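Local atomic coordinates of putative non-ribosomal peptide synthetase (Actinomadura parvosata subsp. kistnae, PDB entry 6M7L), a protein that probably takes part in non-ribosomal peptide synthesis, as a condensation-type domain of the CoA-dependent acyltransferase clan. Residues R47-L52 and V143-A148; A115-R120 and R131-P136; L283-D288 and V463-V468; G289-T294 and D324-P329. All blocks are in the same frame, centred on the assembly; numbering follows the deposited sequence.

Contact 1: residues R47-L52 and V143-A148; sequences RVALRL and VLLVVA
Two antiparallel neighbours inside a mixed five-stranded sheet, strands 45-53 and 141-149, meet here, with Val48 facing Val146 and Leu50 facing Leu144 as hydrogen-bonded pairs. Each pair is closed by two backbone bonds. Val48 N reaches Val146 O at 3.0 Å, and Val146 N returns to Val48 O at 2.9 Å. Two residues along each strand, Leu50 N lies 2.7 Å from Leu144 O and Leu144 N 2.8 Å from Leu50 O. The two segments run antiparallel, at 163° between their directions. On the side of Val48, Val146, Leu50 and Leu144, the two valines lie side by side; with CG1 between the backbone N and the carbonyl carbon (chi1 51°), Val48 brings that methyl 3.8 Å from Val146 CB. Leu52 CD1 leans over to Leu144 CB, 4.0 Å away. Helix 155-172 packs on this face of the condensation-type fold through Val158, Val162 and Leu165. The other face carries Arg47, Ala49, Arg51, Val143, Leu145 and Val147 and receives helix 110-119. There Val143 CG2 sits over the centre of the Arg51 guanidinium, 3.8 Å from Arg51 CZ, while salt bridges from Arg51 NH2 to Glu107 and from NE to Glu141 probably restrain that group. Arg47 touches Val147 CG2 through CB at 4.1 Å, and its guanidinium leaves the strand pair to bond Pro402 O.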
loop_
_atom_site.group_PDB
_atom_site.type_symbol
_atom_site.label_atom_id
_atom_site.label_comp_id
_atom_site.label_asym_id
_atom_site.label_seq_id
_atom_site.Cartn_x
_atom_site.Cartn_y
_atom_site.Cartn_z
ATOM N N ARG A 47 11.380 14.625 1.798
ATOM C CA ARG A 47 12.577 13.849 1.510
ATOM C C ARG A 47 12.407 12.423 2.011
ATOM O O ARG A 47 11.678 12.164 2.972
ATOM C CB ARG A 47 13.832 14.492 2.118
ATOM C CG ARG A 47 13.942 14.394 3.631
ATOM C CD ARG A 47 13.004 15.399 4.323
ATOM N NE ARG A 47 12.093 14.718 5.235
ATOM C CZ ARG A 47 12.349 14.510 6.521
ATOM N NH1 ARG A 47 11.474 13.850 7.266
ATOM N NH2 ARG A 47 13.480 14.961 7.056
ATOM N N VAL A 48 13.089 11.502 1.336
ATOM C CA VAL A 48 13.041 10.081 1.660
ATOM C C VAL A 48 14.440 9.506 1.496
ATOM O O VAL A 48 15.113 9.764 0.493
ATOM C CB VAL A 48 12.031 9.325 0.771
ATOM C CG1 VAL A 48 12.267 9.639 -0.704
ATOM C CG2 VAL A 48 12.109 7.830 1.027
ATOM N N ALA A 49 14.886 8.745 2.488
ATOM C CA ALA A 49 16.161 8.047 2.434
ATOM C C ALA A 49 15.895 6.551 2.355
ATOM O O ALA A 49 15.167 6.001 3.188
ATOM C CB ALA A 49 17.028 8.385 3.647
ATOM N N LEU A 50 16.474 5.900 1.350
ATOM C CA LEU A 50 16.244 4.485 1.085
ATOM C C LEU A 50 17.551 3.724 1.237
ATOM O O LEU A 50 18.536 4.036 0.559
ATOM C CB LEU A 50 15.680 4.274 -0.322
ATOM C CG LEU A 50 14.279 4.797 -0.637
ATOM C CD1 LEU A 50 13.925 4.480 -2.078
ATOM C CD2 LEU A 50 13.256 4.200 0.310
ATOM N N ARG A 51 17.557 2.724 2.111
ATOM C CA ARG A 51 18.679 1.798 2.178
ATOM C C ARG A 51 18.514 0.743 1.092
ATOM O O ARG A 51 17.472 0.088 1.006
ATOM C CB ARG A 51 18.767 1.146 3.556
ATOM C CG ARG A 51 19.939 0.194 3.701
ATOM C CD ARG A 51 20.334 0.003 5.155
ATOM N NE ARG A 51 21.684 0.498 5.405
ATOM C CZ ARG A 51 21.963 1.615 6.068
ATOM N NH1 ARG A 51 20.985 2.356 6.568
ATOM N NH2 ARG A 51 23.223 1.984 6.238
ATOM N N LEU A 52 19.534 0.600 0.251
ATOM C CA LEU A 52 19.495 -0.295 -0.902
ATOM C C LEU A 52 20.641 -1.292 -0.775
ATOM O O LEU A 52 21.783 -0.983 -1.126
ATOM C CB LEU A 52 19.595 0.490 -2.207
ATOM C CG LEU A 52 18.587 1.619 -2.422
ATOM C CD1 LEU A 52 18.951 2.419 -3.662
ATOM C CD2 LEU A 52 17.175 1.069 -2.535
ATOM N N VAL A 143 22.965 4.079 0.364
ATOM C CA VAL A 143 21.798 4.800 0.858
ATOM C C VAL A 143 21.495 5.934 -0.109
ATOM O O VAL A 143 22.370 6.758 -0.400
ATOM C CB VAL A 143 22.000 5.328 2.289
ATOM C CG1 VAL A 143 20.946 6.377 2.619
ATOM C CG2 VAL A 143 21.918 4.180 3.278
ATOM N N LEU A 144 20.264 5.961 -0.612
ATOM C CA LEU A 144 19.810 6.961 -1.565
ATOM C C LEU A 144 18.897 7.950 -0.861
ATOM O O LEU A 144 17.971 7.549 -0.150
ATOM C CB LEU A 144 19.068 6.310 -2.734
ATOM C CG LEU A 144 18.412 7.289 -3.709
ATOM C CD1 LEU A 144 19.476 8.112 -4.419
ATOM C CD2 LEU A 144 17.523 6.557 -4.709
ATOM N N LEU A 145 19.164 9.237 -1.055
ATOM C CA LEU A 145 18.326 10.305 -0.533
ATOM C C LEU A 145 17.694 11.043 -1.702
ATOM O O LEU A 145 18.389 11.422 -2.650
ATOM C CB LEU A 145 19.131 11.278 0.332
ATOM C CG LEU A 145 18.406 12.559 0.760
ATOM C CD1 LEU A 145 17.260 12.254 1.717
ATOM C CD2 LEU A 145 19.380 13.541 1.384
ATOM N N VAL A 146 16.382 11.231 -1.638
ATOM C CA VAL A 146 15.645 12.009 -2.623
ATOM C C VAL A 146 15.017 13.183 -1.892
ATOM O O VAL A 146 14.260 12.990 -0.932
ATOM C CB VAL A 146 14.576 11.170 -3.342
ATOM C CG1 VAL A 146 13.793 12.038 -4.324
ATOM C CG2 VAL A 146 15.219 9.989 -4.057
ATOM N N VAL A 147 15.345 14.394 -2.329
ATOM C CA VAL A 147 14.784 15.618 -1.774
ATOM C C VAL A 147 13.956 16.285 -2.858
ATOM O O VAL A 147 14.376 16.350 -4.018
ATOM C CB VAL A 147 15.885 16.566 -1.260
ATOM C CG1 VAL A 147 15.271 17.751 -0.530
ATOM C CG2 VAL A 147 16.854 15.817 -0.358
ATOM N N ALA A 148 12.773 16.765 -2.486
ATOM C CA ALA A 148 11.897 17.471 -3.408
ATOM C C ALA A 148 11.308 18.676 -2.696
ATOM O O ALA A 148 10.810 18.550 -1.574
ATOM C CB ALA A 148 10.781 16.559 -3.930
#

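Contact 2: residues A115-R120 and R131-P136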
loop_
_atom_site.group_PDB
_atom_site.type_symbol
_atom_site.label_atom_id
_atom_site.label_comp_id
_atom_site.label_asym_id
_atom_site.label_seq_id
_atom_site.Cartn_x
_atom_site.Cartn_y
_atom_site.Cartn_z
ATOM N N ALA A 115 20.949 14.938 6.767
ATOM C CA ALA A 115 20.369 16.190 7.242
ATOM C C ALA A 115 20.844 17.372 6.407
ATOM O O ALA A 115 20.041 18.229 6.020
ATOM C CB ALA A 115 20.715 16.403 8.716
ATOM N N ASP A 116 22.145 17.432 6.116
ATOM C CA ASP A 116 22.681 18.534 5.326
ATOM C C ASP A 116 22.089 18.546 3.923
ATOM O O ASP A 116 21.620 19.585 3.444
ATOM C CB ASP A 116 24.204 18.445 5.262
ATOM C CG ASP A 116 24.793 19.364 4.215
ATOM O OD1 ASP A 116 24.838 20.588 4.458
ATOM O OD2 ASP A 116 25.198 18.867 3.143
ATOM N N ARG A 117 22.108 17.396 3.243
ATOM C CA ARG A 117 21.604 17.343 1.874
ATOM C C ARG A 117 20.104 17.598 1.815
ATOM O O ARG A 117 19.612 18.154 0.827
ATOM C CB ARG A 117 21.938 15.994 1.240
ATOM C CG ARG A 117 23.424 15.679 1.157
ATOM C CD ARG A 117 24.184 16.713 0.341
ATOM N NE ARG A 117 25.517 16.236 -0.018
ATOM C CZ ARG A 117 26.604 16.416 0.725
ATOM N NH1 ARG A 117 27.773 15.941 0.315
ATOM N NH2 ARG A 117 26.524 17.070 1.876
ATOM N N ALA A 118 19.363 17.206 2.853
ATOM C CA ALA A 118 17.929 17.471 2.866
ATOM C C ALA A 118 17.633 18.948 3.076
ATOM O O ALA A 118 16.595 19.442 2.622
ATOM C CB ALA A 118 17.242 16.638 3.949
ATOM N N GLY A 119 18.529 19.668 3.750
ATOM C CA GLY A 119 18.324 21.072 4.030
ATOM C C GLY A 119 18.876 22.036 3.009
ATOM O O GLY A 119 18.514 23.216 3.042
ATOM N N ARG A 120 19.735 21.570 2.105
ATOM C CA ARG A 120 20.336 22.456 1.115
ATOM C C ARG A 120 19.246 23.159 0.312
ATOM O O ARG A 120 18.369 22.490 -0.253
ATOM C CB ARG A 120 21.262 21.685 0.174
ATOM C CG ARG A 120 22.596 21.285 0.774
ATOM C CD ARG A 120 23.513 20.703 -0.287
ATOM N NE ARG A 120 24.870 20.507 0.216
ATOM C CZ ARG A 120 25.853 19.952 -0.486
ATOM N NH1 ARG A 120 25.634 19.536 -1.727
ATOM N NH2 ARG A 120 27.057 19.814 0.055
ATOM N N ARG A 131 16.184 16.620 -6.304
ATOM C CA ARG A 131 17.544 16.148 -6.516
ATOM C C ARG A 131 17.743 14.871 -5.712
ATOM O O ARG A 131 16.957 14.548 -4.818
ATOM C CB ARG A 131 18.572 17.209 -6.119
ATOM C CG ARG A 131 18.307 17.818 -4.759
ATOM C CD ARG A 131 19.476 18.650 -4.265
ATOM N NE ARG A 131 19.450 18.738 -2.811
ATOM C CZ ARG A 131 18.993 19.778 -2.122
ATOM N NH1 ARG A 131 18.534 20.851 -2.752
ATOM N NH2 ARG A 131 19.005 19.741 -0.798
ATOM N N ALA A 132 18.809 14.148 -6.042
ATOM C CA ALA A 132 19.103 12.863 -5.428
ATOM C C ALA A 132 20.558 12.818 -4.988
ATOM O O ALA A 132 21.445 13.304 -5.694
ATOM C CB ALA A 132 18.813 11.706 -6.392
ATOM N N HIS A 133 20.794 12.224 -3.820
ATOM C CA HIS A 133 22.132 12.099 -3.252
ATOM C C HIS A 133 22.379 10.630 -2.940
ATOM O O HIS A 133 21.768 10.077 -2.019
ATOM C CB HIS A 133 22.282 12.956 -1.997
ATOM C CG HIS A 133 21.737 14.341 -2.148
ATOM N ND1 HIS A 133 22.531 15.425 -2.455
ATOM C CD2 HIS A 133 20.474 14.818 -2.042
ATOM C CE1 HIS A 133 21.780 16.511 -2.528
ATOM N NE2 HIS A 133 20.529 16.169 -2.281
ATOM N N LEU A 134 23.265 10.001 -3.706
ATOM C CA LEU A 134 23.618 8.607 -3.493
ATOM C C LEU A 134 24.841 8.527 -2.590
ATOM O O LEU A 134 25.814 9.263 -2.784
ATOM C CB LEU A 134 23.890 7.911 -4.827
ATOM C CG LEU A 134 24.290 6.437 -4.759
ATOM C CD1 LEU A 134 23.247 5.636 -3.995
ATOM C CD2 LEU A 134 24.480 5.881 -6.160
ATOM N N PHE A 135 24.787 7.633 -1.601
ATOM C CA PHE A 135 25.849 7.476 -0.608
ATOM C C PHE A 135 26.348 6.038 -0.634
ATOM O O PHE A 135 25.804 5.168 0.064
ATOM C CB PHE A 135 25.356 7.866 0.783
ATOM C CG PHE A 135 24.893 9.290 0.880
ATOM C CD1 PHE A 135 25.803 10.315 1.087
ATOM C CD2 PHE A 135 23.549 9.607 0.758
ATOM C CE1 PHE A 135 25.381 11.631 1.174
ATOM C CE2 PHE A 135 23.121 10.922 0.845
ATOM C CZ PHE A 135 24.039 11.934 1.053
ATOM N N PRO A 136 27.376 5.741 -1.429
ATOM C CA PRO A 136 27.927 4.376 -1.468
ATOM C C PRO A 136 28.602 4.023 -0.151
ATOM O O PRO A 136 29.501 4.731 0.313
ATOM C CB PRO A 136 28.935 4.432 -2.622
ATOM C CG PRO A 136 28.530 5.624 -3.433
ATOM C CD PRO A 136 27.980 6.608 -2.453
#
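Arg117 lays its aliphatic chain across the imidazole of His133, and this is the tightly packed half of the contact. Arg117 CB stands over the ring centre, 3.6 Å from the centroid and 1° off the ring normal, a CH-pi contact. The chain then bends at chi2 (-60°), which brings Arg117 CD to 3.5 Å from His133 ND1. Phe135 meets the same arginine with its edge, CZ lying 3.8 Å from Arg117 CG. The imidazole is gripped at both nitrogens: Arg131 NE gives a bond in the ring plane to His133 NE2 (2.8 Å), and Glu101 OE2 bonds ND1. An alanine in place of His133 would probably open a gap beneath the Arg117 chain and leave Arg131 NE and Glu101 OE2 without their imidazole partners. These residues join the helix and second strand of the beta-alpha-beta unit made by strand 100-102, helix 110-119 and strand 130-136, the two strands being parallel. Where the helix stops, Arg131 holds Arg120 O end-on with NH2 (2.9 Å) and NH1 (3.0 Å); its NH2 is also modelled against Arg117 O, at a separation too short to be relied on. A positive charge is likely to be favoured among these terminal carbonyls. Toward solvent the packing gives way to charge. Asp116 OD2 accepts from Arg117 NH2 at 2.6 Å and forms a longer salt bridge with Arg120 NE at 3.4 Å, which probably offsets the repulsion between the two arginines. The guanidinium of exposed Arg120 lies with one face against Arg117 CD.

Contact 3: residues L283-D288 and V463-V468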
loop_
_atom_site.group_PDB
_atom_site.type_symbol
_atom_site.label_atom_id
_atom_site.label_comp_id
_atom_site.label_asym_id
_atom_site.label_seq_id
_atom_site.Cartn_x
_atom_site.Cartn_y
_atom_site.Cartn_z
ATOM N N LEU A 283 -6.298 23.473 26.356
ATOM C CA LEU A 283 -4.927 23.612 26.835
ATOM C C LEU A 283 -4.293 24.897 26.322
ATOM O O LEU A 283 -3.714 25.669 27.094
ATOM C CB LEU A 283 -4.102 22.397 26.410
ATOM C CG LEU A 283 -2.646 22.384 26.870
ATOM C CD1 LEU A 283 -2.564 22.265 28.383
ATOM C CD2 LEU A 283 -1.897 21.253 26.198
ATOM N N LEU A 284 -4.387 25.141 25.013
ATOM C CA LEU A 284 -3.823 26.363 24.452
ATOM C C LEU A 284 -4.525 27.600 24.990
ATOM O O LEU A 284 -3.889 28.644 25.174
ATOM C CB LEU A 284 -3.905 26.329 22.928
ATOM C CG LEU A 284 -3.132 25.207 22.237
ATOM C CD1 LEU A 284 -3.168 25.393 20.728
ATOM C CD2 LEU A 284 -1.699 25.153 22.743
ATOM N N SER A 285 -5.831 27.504 25.246
ATOM C CA SER A 285 -6.569 28.644 25.779
ATOM C C SER A 285 -6.025 29.064 27.137
ATOM O O SER A 285 -5.869 30.259 27.408
ATOM C CB SER A 285 -8.055 28.304 25.884
ATOM O OG SER A 285 -8.804 29.409 26.357
ATOM N N ARG A 286 -5.728 28.094 28.002
ATOM C CA ARG A 286 -5.237 28.414 29.337
ATOM C C ARG A 286 -3.756 28.775 29.322
ATOM O O ARG A 286 -3.322 29.651 30.078
ATOM C CB ARG A 286 -5.498 27.239 30.280
ATOM C CG ARG A 286 -6.973 26.991 30.548
ATOM C CD ARG A 286 -7.483 27.893 31.657
ATOM N NE ARG A 286 -6.876 27.546 32.938
ATOM C CZ ARG A 286 -7.369 26.636 33.771
ATOM N NH1 ARG A 286 -6.751 26.377 34.916
ATOM N NH2 ARG A 286 -8.479 25.982 33.459
ATOM N N LEU A 287 -2.970 28.112 28.472
ATOM C CA LEU A 287 -1.547 28.425 28.377
ATOM C C LEU A 287 -1.331 29.847 27.877
ATOM O O LEU A 287 -0.522 30.598 28.432
ATOM C CB LEU A 287 -0.848 27.423 27.458
ATOM C CG LEU A 287 -0.646 26.009 27.998
ATOM C CD1 LEU A 287 -0.014 25.126 26.936
ATOM C CD2 LEU A 287 0.205 26.039 29.257
ATOM N N ASP A 288 -2.048 30.234 26.827
ATOM C CA ASP A 288 -1.900 31.554 26.233
ATOM C C ASP A 288 -2.911 32.563 26.764
ATOM O O ASP A 288 -2.857 33.733 26.374
ATOM C CB ASP A 288 -2.017 31.454 24.708
ATOM C CG ASP A 288 -1.103 30.392 24.123
ATOM O OD1 ASP A 288 -0.038 30.125 24.721
ATOM O OD2 ASP A 288 -1.451 29.822 23.067
ATOM N N VAL A 463 -16.552 19.454 32.907
ATOM C CA VAL A 463 -15.606 20.416 33.461
ATOM C C VAL A 463 -15.582 21.665 32.593
ATOM O O VAL A 463 -15.497 21.591 31.361
ATOM C CB VAL A 463 -14.212 19.782 33.594
ATOM C CG1 VAL A 463 -13.674 19.337 32.237
ATOM C CG2 VAL A 463 -13.247 20.749 34.256
ATOM N N ARG A 464 -15.688 22.824 33.234
ATOM C CA ARG A 464 -15.631 24.078 32.504
ATOM C C ARG A 464 -14.197 24.372 32.068
ATOM O O ARG A 464 -13.235 23.751 32.528
ATOM C CB ARG A 464 -16.172 25.225 33.359
ATOM C CG ARG A 464 -17.679 25.210 33.578
ATOM C CD ARG A 464 -18.181 26.611 33.907
ATOM N NE ARG A 464 -19.581 26.631 34.326
ATOM C CZ ARG A 464 -19.984 26.836 35.576
ATOM N NH1 ARG A 464 -19.095 27.041 36.539
ATOM N NH2 ARG A 464 -21.279 26.839 35.866
ATOM N N LEU A 465 -14.066 25.339 31.157
ATOM C CA LEU A 465 -12.742 25.743 30.691
ATOM C C LEU A 465 -11.901 26.320 31.820
ATOM O O LEU A 465 -10.679 26.133 31.842
ATOM C CB LEU A 465 -12.879 26.759 29.555
ATOM C CG LEU A 465 -11.610 27.456 29.058
ATOM C CD1 LEU A 465 -10.620 26.449 28.493
ATOM C CD2 LEU A 465 -11.951 28.521 28.025
ATOM N N SER A 466 -12.535 27.006 32.773
ATOM C CA SER A 466 -11.795 27.670 33.841
ATOM C C SER A 466 -11.303 26.685 34.895
ATOM O O SER A 466 -10.180 26.816 35.392
ATOM C CB SER A 466 -12.667 28.740 34.495
ATOM O OG SER A 466 -13.775 28.154 35.155
ATOM N N GLN A 467 -12.126 25.700 35.254
ATOM C CA GLN A 467 -11.811 24.768 36.328
ATOM C C GLN A 467 -10.999 23.566 35.854
ATOM O O GLN A 467 -11.026 22.515 36.505
ATOM C CB GLN A 467 -13.099 24.299 37.010
ATOM C CG GLN A 467 -14.128 23.711 36.058
ATOM C CD GLN A 467 -15.350 23.173 36.779
ATOM O OE1 GLN A 467 -16.056 22.305 36.263
ATOM N NE2 GLN A 467 -15.606 23.687 37.976
ATOM N N VAL A 468 -10.277 23.698 34.753
ATOM C CA VAL A 468 -9.479 22.604 34.213
ATOM C C VAL A 468 -8.057 22.716 34.745
ATOM O O VAL A 468 -7.559 23.810 35.030
ATOM C CB VAL A 468 -9.541 22.606 32.669
ATOM C CG1 VAL A 468 -8.160 22.774 32.051
ATOM C CG2 VAL A 468 -10.219 21.341 32.177
#
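Ser285 is the first residue of 283-288 to meet the loop 463-468, and it does so with both atoms of its side chain. Its OG, anti to the backbone N (chi1 -178°), lies 3.7 Å from Leu465 CD2, while Ser285 CB approaches the other methyl, Leu465 CD1. The hydroxyl finds its polar partner in Arg290 O, so that toward Leu465 it takes part in packing alone. Arg286 follows and carries the polar half of the contact. Its chain is bent at chi2 (-84°) and again at chi3, and Arg286 CG passes 4.2 Å from Leu465 CD1. The guanidinium then enters a row of loop carbonyls. Arg286 NH2 bonds Leu465 O at 2.7 Å, in the carbonyl plane and on a lone pair. Val468 O is approached by both terminal nitrogens, NH1 at 2.7 Å and NH2 at 2.8 Å, but both bonds are bent and weak. Ser466 O lies over one face of the same group, and Val468 CG1 packs at 3.5 Å from NH2. An alanine in place of Arg286 would probably leave Leu465 O and Val468 O without their arginine partner and the loop less firmly tied to the helix. Within the loop, Arg464 N donates to Gln467 OE1 at 3.1 Å. Through Ser285 and Arg286, helix 272-288 is joined to the loop after helix 440-459; Leu283 also packs directly on Leu446, Leu450 and Leu453 of that helix, Val468 touches Leu453 too, and Leu284 turns to Val293 and Ile295 of strand 292-299.

Contact 4: residues G289-T294 and D324-P329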
loop_
_atom_site.group_PDB
_atom_site.type_symbol
_atom_site.label_atom_id
_atom_site.label_comp_id
_atom_site.label_asym_id
_atom_site.label_seq_id
_atom_site.Cartn_x
_atom_site.Cartn_y
_atom_site.Cartn_z
ATOM N N GLY A 289 -3.822 32.142 27.636
ATOM C CA GLY A 289 -4.787 33.062 28.222
ATOM C C GLY A 289 -5.716 33.709 27.218
ATOM O O GLY A 289 -6.077 34.882 27.375
ATOM N N ARG A 290 -6.122 32.968 26.190
ATOM C CA ARG A 290 -6.932 33.505 25.107
ATOM C C ARG A 290 -8.268 32.781 25.045
ATOM O O ARG A 290 -8.331 31.558 25.202
ATOM C CB ARG A 290 -6.199 33.379 23.770
ATOM C CG ARG A 290 -6.867 34.101 22.614
ATOM C CD ARG A 290 -5.968 34.097 21.387
ATOM N NE ARG A 290 -4.769 34.907 21.582
ATOM C CZ ARG A 290 -4.594 36.115 21.060
ATOM N NH1 ARG A 290 -3.472 36.783 21.289
ATOM N NH2 ARG A 290 -5.540 36.654 20.302
ATOM N N THR A 291 -9.337 33.545 24.814
ATOM C CA THR A 291 -10.680 32.989 24.707
ATOM C C THR A 291 -11.001 32.469 23.312
ATOM O O THR A 291 -12.102 31.951 23.103
ATOM C CB THR A 291 -11.725 34.041 25.095
ATOM O OG1 THR A 291 -11.679 35.129 24.162
ATOM C CG2 THR A 291 -11.460 34.569 26.496
ATOM N N SER A 292 -10.080 32.596 22.358
ATOM C CA SER A 292 -10.333 32.210 20.970
ATOM C C SER A 292 -9.067 31.567 20.418
ATOM O O SER A 292 -8.113 32.265 20.066
ATOM C CB SER A 292 -10.751 33.413 20.133
ATOM O OG SER A 292 -10.618 33.142 18.750
ATOM N N VAL A 293 -9.064 30.241 20.330
ATOM C CA VAL A 293 -7.918 29.482 19.845
ATOM C C VAL A 293 -8.247 28.929 18.464
ATOM O O VAL A 293 -9.380 28.510 18.203
ATOM C CB VAL A 293 -7.540 28.358 20.831
ATOM C CG1 VAL A 293 -8.767 27.559 21.214
ATOM C CG2 VAL A 293 -6.464 27.457 20.247
ATOM N N THR A 294 -7.257 28.949 17.576
ATOM C CA THR A 294 -7.409 28.485 16.201
ATOM C C THR A 294 -6.284 27.503 15.901
ATOM O O THR A 294 -5.129 27.912 15.740
ATOM C CB THR A 294 -7.375 29.654 15.213
ATOM O OG1 THR A 294 -8.388 30.608 15.555
ATOM C CG2 THR A 294 -7.605 29.158 13.790
ATOM N N ASP A 324 -14.327 29.433 19.213
ATOM C CA ASP A 324 -14.558 30.495 20.180
ATOM C C ASP A 324 -14.865 29.869 21.533
ATOM O O ASP A 324 -15.853 29.141 21.677
ATOM C CB ASP A 324 -15.703 31.401 19.728
ATOM C CG ASP A 324 -15.858 32.632 20.603
ATOM O OD1 ASP A 324 -15.074 32.793 21.563
ATOM O OD2 ASP A 324 -16.764 33.445 20.326
ATOM N N LEU A 325 -14.013 30.145 22.520
ATOM C CA LEU A 325 -14.220 29.689 23.887
ATOM C C LEU A 325 -14.762 30.798 24.780
ATOM O O LEU A 325 -14.535 30.786 25.995
ATOM C CB LEU A 325 -12.920 29.121 24.453
ATOM C CG LEU A 325 -12.345 27.974 23.616
ATOM C CD1 LEU A 325 -11.051 27.451 24.201
ATOM C CD2 LEU A 325 -13.361 26.855 23.497
ATOM N N SER A 326 -15.478 31.759 24.193
ATOM C CA SER A 326 -16.080 32.843 24.956
ATOM C C SER A 326 -17.045 32.296 26.002
ATOM O O SER A 326 -17.537 31.165 25.910
ATOM C CB SER A 326 -16.809 33.814 24.027
ATOM O OG SER A 326 -15.893 34.550 23.236
ATOM N N GLY A 327 -17.327 33.126 27.003
ATOM C CA GLY A 327 -17.983 32.605 28.185
ATOM C C GLY A 327 -17.048 31.641 28.889
ATOM O O GLY A 327 -15.823 31.822 28.903
ATOM N N ASP A 328 -17.618 30.591 29.465
ATOM C CA ASP A 328 -16.835 29.534 30.104
ATOM C C ASP A 328 -17.441 28.192 29.731
ATOM O O ASP A 328 -18.185 27.585 30.511
ATOM C CB ASP A 328 -16.772 29.728 31.617
ATOM C CG ASP A 328 -15.503 29.165 32.218
ATOM O OD1 ASP A 328 -15.313 27.933 32.162
ATOM O OD2 ASP A 328 -14.682 29.958 32.719
ATOM N N PRO A 329 -17.133 27.692 28.540
ATOM C CA PRO A 329 -17.769 26.461 28.069
ATOM C C PRO A 329 -17.177 25.228 28.730
ATOM O O PRO A 329 -16.018 25.208 29.152
ATOM C CB PRO A 329 -17.476 26.464 26.561
ATOM C CG PRO A 329 -16.828 27.803 26.264
ATOM C CD PRO A 329 -16.215 28.253 27.540
#
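The Asp324 carboxylate stands beside the Thr291 peptide, with Asp324 OD1 3.5 Å from Thr291 O, two acceptors that are near without being bonded. Two donors from Ser326 occupy OD1. Ser326 OG bonds it at 2.6 Å on the syn lone pair, the side of the other oxygen, whereas Ser326 N reaches the same oxygen at 2.9 Å from above the carboxylate plane, 55° out of it. The second bond makes an Asx turn directly after strand 317-324. With CG anti to the backbone N (chi1 -172°), the Asp324 carboxylate is placed beside Thr291, and the two Ser326 bonds are likely to restrain it against rotation and to ease its charge next to the carbonyl oxygen. Thr291 O has a donor of its own: Leu325 N bonds it at 2.7 Å. Just past this bond Ser292 faces Asp324 as an antiparallel non-hydrogen-bonded pair, their CA atoms 4.6 Å apart, so the turn springs from the end of a two-stranded ladder. The apolar part is a single touch, Val293 CG1 on Leu325 CD1 at 3.8 Å, the two side chains meeting where they cross obliquely. Thr291, Ser292, Asp324 and Ser326 lie on the more open, polar side, whereas Val293 and Leu325 are buried. In the fold the contact closes the end of the antiparallel sheet of strands 292-299 and 317-324: Val293 rests on Ala281 of helix 272-288, and Leu325 is wedged among Ser285 of that helix, Ile334 of helix 331-346 and Leu465.

The four contacts form two pairs on opposite sides of the chain's centre, with centres about 43 to 44 Å apart. Contacts 1 and 2, with centres about 8 Å apart, share one mixed sheet in which strands 141-149 and 130-136 are neighbours; Leu145 O and Val143 O probably bond His133 N and Phe135 N. Contact 2 is nested within the loop that contact 1 closes. Contacts 3 and 4 come later in sequence, their centres about 9 Å apart; contact 4 is nested in contact 3, and a probable hydrogen bond from Ser466 N to Asp328 OD1 joins them. Such separation agrees with the two-lobed build of condensation domains.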